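Local structure of putative PII-like nitrogen regulatory protein (Shewanella baltica, 3CE8) at residues 32-35 with 36-39; 84-87 with 88-91. The protein is of unknown function but may act as a PII-like nitrogen regulatory protein. One frame throughout, in Å; residues are numbered along the deposited sequence.

Contact 1 of 2, residues 32-35 with 36-39; sequences NDIK and DDIV
The first turn of helix 35-42, which follows strand 23-31, is closed here by Ile-34 and Ile-38. Ile-34 sits at the N-cap and offers its backbone oxygen: Ile-38 N donates to Ile-34 O at 2.9 Å, the N-H...O angle being a bent 140°. One residue on, Val-39 N reaches Lys-35 O at 3.0 Å, so two successive i to i+4 bonds define the turn. The isoleucine side chains meet through their ends, Ile-34 CD1 lying 4.0 Å from Ile-38 CD1 as the two cross at a slant. Ile-34 gets there with CG1 lodged between its own N and carbonyl carbon (chi1 58°), while Ile-38 CG1 passes 3.3 Å from Ile-34 O. This apolar side faces inward: Ile-38 touches Leu-28, Phe-81 and Leu-97, and Ile-34 packs on Cys-101. Asp-36 and Asp-37 are exposed, Asp-37 OD2 staying 3.7 Å from Ile-34 CA. Lys-35, partly exposed, lies beside Cys-79 of strand 74-86, its NZ 5.8 Å from Asp-36 OD1, too far for a salt bridge. Buried isoleucines four residues apart, with exposed aspartates between them, are typical of an amphipathic helix laid on a beta sheet, as in the ferredoxin-like fold.

Contact 2 of 2, residues 84-87 with 88-91; sequences MHPA and AQQA. With EDO (1,2-ethanediol), chain E.
Pro-86 and Gln-89 meet where strand 74-86 turns into helix 90-100, and two backbone bonds secure the turn. Gln-89 N donates to Pro-86 O at 2.9 Å with a nearly straight N-H...O angle of 160°, and Gln-90 N donates to Ala-87 O at 3.2 Å. Both link residues three apart, and both donors stand above the acceptor's carbonyl plane, off the lone pairs.

The closely packed part lies on the inner side. Gln-90 CB comes to 3.3 Å from Ala-87 O, and its CG, anti to the backbone N (chi1 -172°), runs past the His-85 ring to lie 4.1 Å from His-85 NE2. The ring and the Gln-90 amide are turned 71° apart, so the two groups cross without stacking. His-85 is buried, and its nitrogens have partners in the same chain: ND1 bonds to Ile-83 O and NE2 to the Gln-24 amide nitrogen. Gln-24 NE2 also bonds to Gln-90 OE1, while Gln-90 NE2 makes a weak bond to Gln-115 of the third subunit.

The outer side is looser. Gln-89 CG rests 3.8 Å from Pro-86 CG, but the chain bends at chi2 and carries its amide away from the proline; Ala-88 beside it is exposed.

Met-84, present as selenomethionine, takes no part in the turn: it is buried earlier on the strand, against Leu-25 and Trp-109 of the second subunit. Its backbone N-H makes a weak bond, Met-84 N to O2 3.3 Å, to a 1,2-ethanediol that probably comes from the crystallisation liquor.

With His-85 ND1 facing a carbonyl oxygen and NE2 facing the Gln-24 amide nitrogen, the chemistry is consistent with a proton on ND1 and an acceptor at NE2.

Contact 1 and contact 2 both lie where a strand of the antiparallel sheet gives way to a helix. Strands 23-31 and 74-86 are antiparallel neighbours, and the two exits lie on opposite sides of the chain's centre. The contact centres are 20 Å apart and the nearest atoms about 11 Å. Helix 90-100 connects them indirectly: it begins in contact 2, and its Leu-97 and Val-100 pack against Ile-38 of contact 1. Both contacts reach the second subunit, Val-39 packing on its Phe-59 and Met-84 on its Trp-109; Gln-90 of contact 2 also reaches the third. The 1,2-ethanediol sits at contact 2, bonded also to Gly-50 O and Glu-82 O; no active site is established.

Contact 1 of 2, residues 32-35 with 36-39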
ATOM      1  N   ASN A  32     -13.107 -12.328  -4.170  1.00 27.41           N
ATOM      2  CA  ASN A  32     -12.740 -12.708  -5.546  1.00 28.70           C
ATOM      3  C   ASN A  32     -13.899 -12.824  -6.522  1.00 28.33           C
ATOM      4  O   ASN A  32     -13.719 -12.631  -7.718  1.00 28.66           O
ATOM      5  CB  ASN A  32     -11.871 -13.981  -5.579  1.00 29.81           C
ATOM      6  CG  ASN A  32     -10.425 -13.716  -5.105  1.00 34.49           C
ATOM      7  OD1 ASN A  32      -9.896 -12.602  -5.237  1.00 39.27           O
ATOM      8  ND2 ASN A  32      -9.781 -14.750  -4.575  1.00 40.13           N
ATOM      9  N   ASP A  33     -15.091 -13.069  -6.000  1.00 27.64           N
ATOM     10  CA  ASP A  33     -16.280 -13.251  -6.855  1.00 27.42           C
ATOM     11  C   ASP A  33     -16.874 -11.947  -7.438  1.00 26.54           C
ATOM     12  O   ASP A  33     -17.434 -11.950  -8.543  1.00 26.50           O
ATOM     13  CB  ASP A  33     -17.351 -14.130  -6.177  1.00 27.76           C
ATOM     14  CG  ASP A  33     -17.841 -13.570  -4.858  1.00 30.55           C
ATOM     15  OD1 ASP A  33     -17.551 -12.390  -4.558  1.00 37.11           O
ATOM     16  OD2 ASP A  33     -18.523 -14.319  -4.124  1.00 31.60           O
ATOM     17  N   ILE A  34     -16.719 -10.840  -6.726  1.00 25.17           N
ATOM     18  CA  ILE A  34     -17.272  -9.544  -7.206  1.00 24.05           C
ATOM     19  C   ILE A  34     -16.181  -8.716  -7.853  1.00 23.25           C
ATOM     20  O   ILE A  34     -16.369  -7.545  -8.171  1.00 22.99           O
ATOM     21  CB  ILE A  34     -17.971  -8.681  -6.113  1.00 23.67           C
ATOM     22  CG1 ILE A  34     -17.002  -8.372  -4.964  1.00 24.42           C
ATOM     23  CG2 ILE A  34     -19.234  -9.343  -5.639  1.00 22.44           C
ATOM     24  CD1 ILE A  34     -17.495  -7.306  -3.977  1.00 23.67           C
ATOM     25  N   LYS A  35     -15.053  -9.372  -8.065  1.00 23.76           N
ATOM     26  CA  LYS A  35     -13.845  -8.750  -8.649  1.00 24.92           C
ATOM     27  C   LYS A  35     -14.111  -8.103 -10.017  1.00 24.97           C
ATOM     28  O   LYS A  35     -13.762  -6.939 -10.274  1.00 24.29           O
ATOM     29  CB  LYS A  35     -12.706  -9.800  -8.736  1.00 26.32           C
ATOM     30  CG  LYS A  35     -11.460  -9.380  -9.546  1.00 30.48           C
ATOM     31  CD  LYS A  35     -10.198 -10.254  -9.260  1.00 33.16           C
ATOM     32  CE  LYS A  35     -10.290 -11.691  -9.778  1.00 34.65           C
ATOM     33  NZ  LYS A  35      -9.086 -12.502  -9.396  1.00 33.88           N
ATOM     34  N   ASP A  36     -14.790  -8.857 -10.866  1.00 25.20           N
ATOM     35  CA  ASP A  36     -15.069  -8.419 -12.237  1.00 26.26           C
ATOM     36  C   ASP A  36     -16.105  -7.317 -12.236  1.00 26.09           C
ATOM     37  O   ASP A  36     -16.049  -6.382 -13.031  1.00 26.81           O
ATOM     38  CB  ASP A  36     -15.590  -9.566 -13.108  1.00 27.09           C
ATOM     39  CG  ASP A  36     -14.595 -10.712 -13.251  1.00 32.70           C
ATOM     40  OD1 ASP A  36     -13.762 -10.887 -12.338  1.00 35.92           O
ATOM     41  OD2 ASP A  36     -14.673 -11.458 -14.271  1.00 43.78           O
ATOM     42  N   ASP A  37     -17.043  -7.441 -11.312  1.00 25.15           N
ATOM     43  CA  ASP A  37     -18.155  -6.491 -11.197  1.00 23.97           C
ATOM     44  C   ASP A  37     -17.586  -5.156 -10.747  1.00 23.15           C
ATOM     45  O   ASP A  37     -18.051  -4.088 -11.148  1.00 23.49           O
ATOM     46  CB  ASP A  37     -19.211  -6.993 -10.211  1.00 24.14           C
ATOM     47  CG  ASP A  37     -19.857  -8.292 -10.664  1.00 25.98           C
ATOM     48  OD1 ASP A  37     -20.366  -8.337 -11.800  1.00 33.70           O
ATOM     49  OD2 ASP A  37     -19.848  -9.275  -9.895  1.00 28.21           O
ATOM     50  N   ILE A  38     -16.537  -5.235  -9.943  1.00 21.37           N
ATOM     51  CA  ILE A  38     -15.914  -4.027  -9.440  1.00 20.89           C
ATOM     52  C   ILE A  38     -15.138  -3.379 -10.584  1.00 21.45           C
ATOM     53  O   ILE A  38     -15.144  -2.163 -10.763  1.00 23.67           O
ATOM     54  CB  ILE A  38     -14.980  -4.264  -8.241  1.00 20.62           C
ATOM     55  CG1 ILE A  38     -15.781  -4.560  -6.978  1.00 22.06           C
ATOM     56  CG2 ILE A  38     -14.128  -3.017  -7.958  1.00 19.22           C
ATOM     57  CD1 ILE A  38     -14.918  -4.816  -5.749  1.00 16.27           C
ATOM     58  N   VAL A  39     -14.475  -4.206 -11.366  1.00 20.55           N
ATOM     59  CA  VAL A  39     -13.660  -3.700 -12.472  1.00 19.34           C
ATOM     60  C   VAL A  39     -14.572  -2.979 -13.447  1.00 20.82           C
ATOM     61  O   VAL A  39     -14.256  -1.911 -13.953  1.00 22.17           O
ATOM     62  CB  VAL A  39     -12.874  -4.842 -13.153  1.00 19.15           C
ATOM     63  CG1 VAL A  39     -12.383  -4.453 -14.578  1.00 15.69           C
ATOM     64  CG2 VAL A  39     -11.737  -5.256 -12.249  1.00 15.48           C
TER

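Contact 2 of 2, residues 84-87 with 88-91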
HETATM    1  N   MSE A  84      -7.001   5.718  -7.115  1.00 22.51           N
HETATM    2  CA  MSE A  84      -6.701   7.131  -6.977  0.50 21.87           C
HETATM    3  C   MSE A  84      -7.884   7.861  -7.592  1.00 22.75           C
HETATM    4  O   MSE A  84      -8.359   7.515  -8.683  1.00 24.08           O
HETATM    5  CB  MSE A  84      -5.405   7.524  -7.700  0.50 21.10           C
HETATM    6  CG  MSE A  84      -5.003   8.963  -7.452  0.50 19.91           C
HETATM    7 SE   MSE A  84      -4.290   9.151  -5.676  0.38 17.60          SE
HETATM    8  CE  MSE A  84      -2.882   7.825  -5.799  0.50 24.51           C
ATOM      9  N   HIS A  85      -8.360   8.859  -6.865  1.00 22.89           N
ATOM     10  CA  HIS A  85      -9.497   9.641  -7.279  1.00 21.94           C
ATOM     11  C   HIS A  85      -9.532  10.988  -6.579  1.00 21.88           C
ATOM     12  O   HIS A  85      -8.975  11.139  -5.496  1.00 22.48           O
ATOM     13  CB  HIS A  85     -10.778   8.880  -6.915  1.00 23.63           C
ATOM     14  CG  HIS A  85     -10.975   8.708  -5.434  1.00 22.46           C
ATOM     15  ND1 HIS A  85     -10.303   7.746  -4.695  1.00 19.28           N
ATOM     16  CD2 HIS A  85     -11.753   9.385  -4.554  1.00 17.90           C
ATOM     17  CE1 HIS A  85     -10.652   7.853  -3.421  1.00 22.83           C
ATOM     18  NE2 HIS A  85     -11.523   8.841  -3.304  1.00 18.43           N
ATOM     19  N   PRO A  86     -10.188  11.971  -7.202  1.00 20.91           N
ATOM     20  CA  PRO A  86     -10.365  13.244  -6.540  1.00 20.93           C
ATOM     21  C   PRO A  86     -11.309  13.147  -5.335  1.00 21.48           C
ATOM     22  O   PRO A  86     -12.367  12.512  -5.383  1.00 21.37           O
ATOM     23  CB  PRO A  86     -10.986  14.139  -7.625  1.00 22.21           C
ATOM     24  CG  PRO A  86     -11.088  13.315  -8.893  1.00 22.59           C
ATOM     25  CD  PRO A  86     -10.889  11.886  -8.500  1.00 21.80           C
ATOM     26  N   ALA A  87     -10.903  13.812  -4.271  1.00 20.85           N
ATOM     27  CA  ALA A  87     -11.650  13.834  -3.026  1.00 20.48           C
ATOM     28  C   ALA A  87     -13.083  14.268  -3.274  1.00 19.58           C
ATOM     29  O   ALA A  87     -14.018  13.824  -2.610  1.00 19.68           O
ATOM     30  CB  ALA A  87     -10.957  14.782  -1.988  1.00 20.30           C
ATOM     31  N   ALA A  88     -13.242  15.090  -4.293  1.00 19.82           N
ATOM     32  CA  ALA A  88     -14.556  15.683  -4.632  1.00 19.50           C
ATOM     33  C   ALA A  88     -15.563  14.652  -5.153  1.00 20.53           C
ATOM     34  O   ALA A  88     -16.767  14.886  -5.147  1.00 20.21           O
ATOM     35  CB  ALA A  88     -14.398  16.778  -5.673  1.00 17.81           C
ATOM     36  N   GLN A  89     -15.030  13.512  -5.581  1.00 21.21           N
ATOM     37  CA  GLN A  89     -15.796  12.445  -6.234  1.00 21.06           C
ATOM     38  C   GLN A  89     -15.832  11.187  -5.360  1.00 20.68           C
ATOM     39  O   GLN A  89     -16.219  10.100  -5.789  1.00 20.65           O
ATOM     40  CB  GLN A  89     -15.117  12.085  -7.538  1.00 21.85           C
ATOM     41  CG  GLN A  89     -14.821  13.254  -8.435  1.00 24.68           C
ATOM     42  CD  GLN A  89     -16.019  13.721  -9.185  1.00 26.99           C
ATOM     43  OE1 GLN A  89     -17.044  13.044  -9.216  1.00 31.02           O
ATOM     44  NE2 GLN A  89     -15.902  14.888  -9.815  1.00 31.96           N
ATOM     45  N   GLN A  90     -15.432  11.376  -4.121  1.00 20.20           N
ATOM     46  CA  GLN A  90     -15.404  10.296  -3.147  1.00 22.15           C
ATOM     47  C   GLN A  90     -16.766   9.598  -2.984  1.00 21.49           C
ATOM     48  O   GLN A  90     -16.849   8.366  -2.998  1.00 22.41           O
ATOM     49  CB  GLN A  90     -14.934  10.811  -1.778  1.00 22.61           C
ATOM     50  CG  GLN A  90     -14.685   9.692  -0.763  1.00 27.71           C
ATOM     51  CD  GLN A  90     -14.420  10.220   0.632  1.00 31.71           C
ATOM     52  OE1 GLN A  90     -13.321  10.676   0.942  1.00 35.31           O
ATOM     53  NE2 GLN A  90     -15.437  10.139   1.493  1.00 37.88           N
ATOM     54  N   ALA A  91     -17.819  10.392  -2.843  1.00 20.35           N
ATOM     55  CA  ALA A  91     -19.182   9.874  -2.641  1.00 19.84           C
ATOM     56  C   ALA A  91     -19.575   9.082  -3.857  1.00 21.20           C
ATOM     57  O   ALA A  91     -20.033   7.944  -3.773  1.00 23.41           O
ATOM     58  CB  ALA A  91     -20.163  10.964  -2.485  1.00 18.28           C
TER
HETATM   59  C1  EDO E 105      -3.828   3.820  -8.540  1.00 81.79           C
HETATM   60  O1  EDO E 105      -3.620   2.426  -8.786  1.00 80.99           O
HETATM   61  C2  EDO E 105      -3.916   4.605  -9.837  1.00 81.06           C
HETATM   62  O2  EDO E 105      -5.306   4.861  -9.863  1.00 79.27           O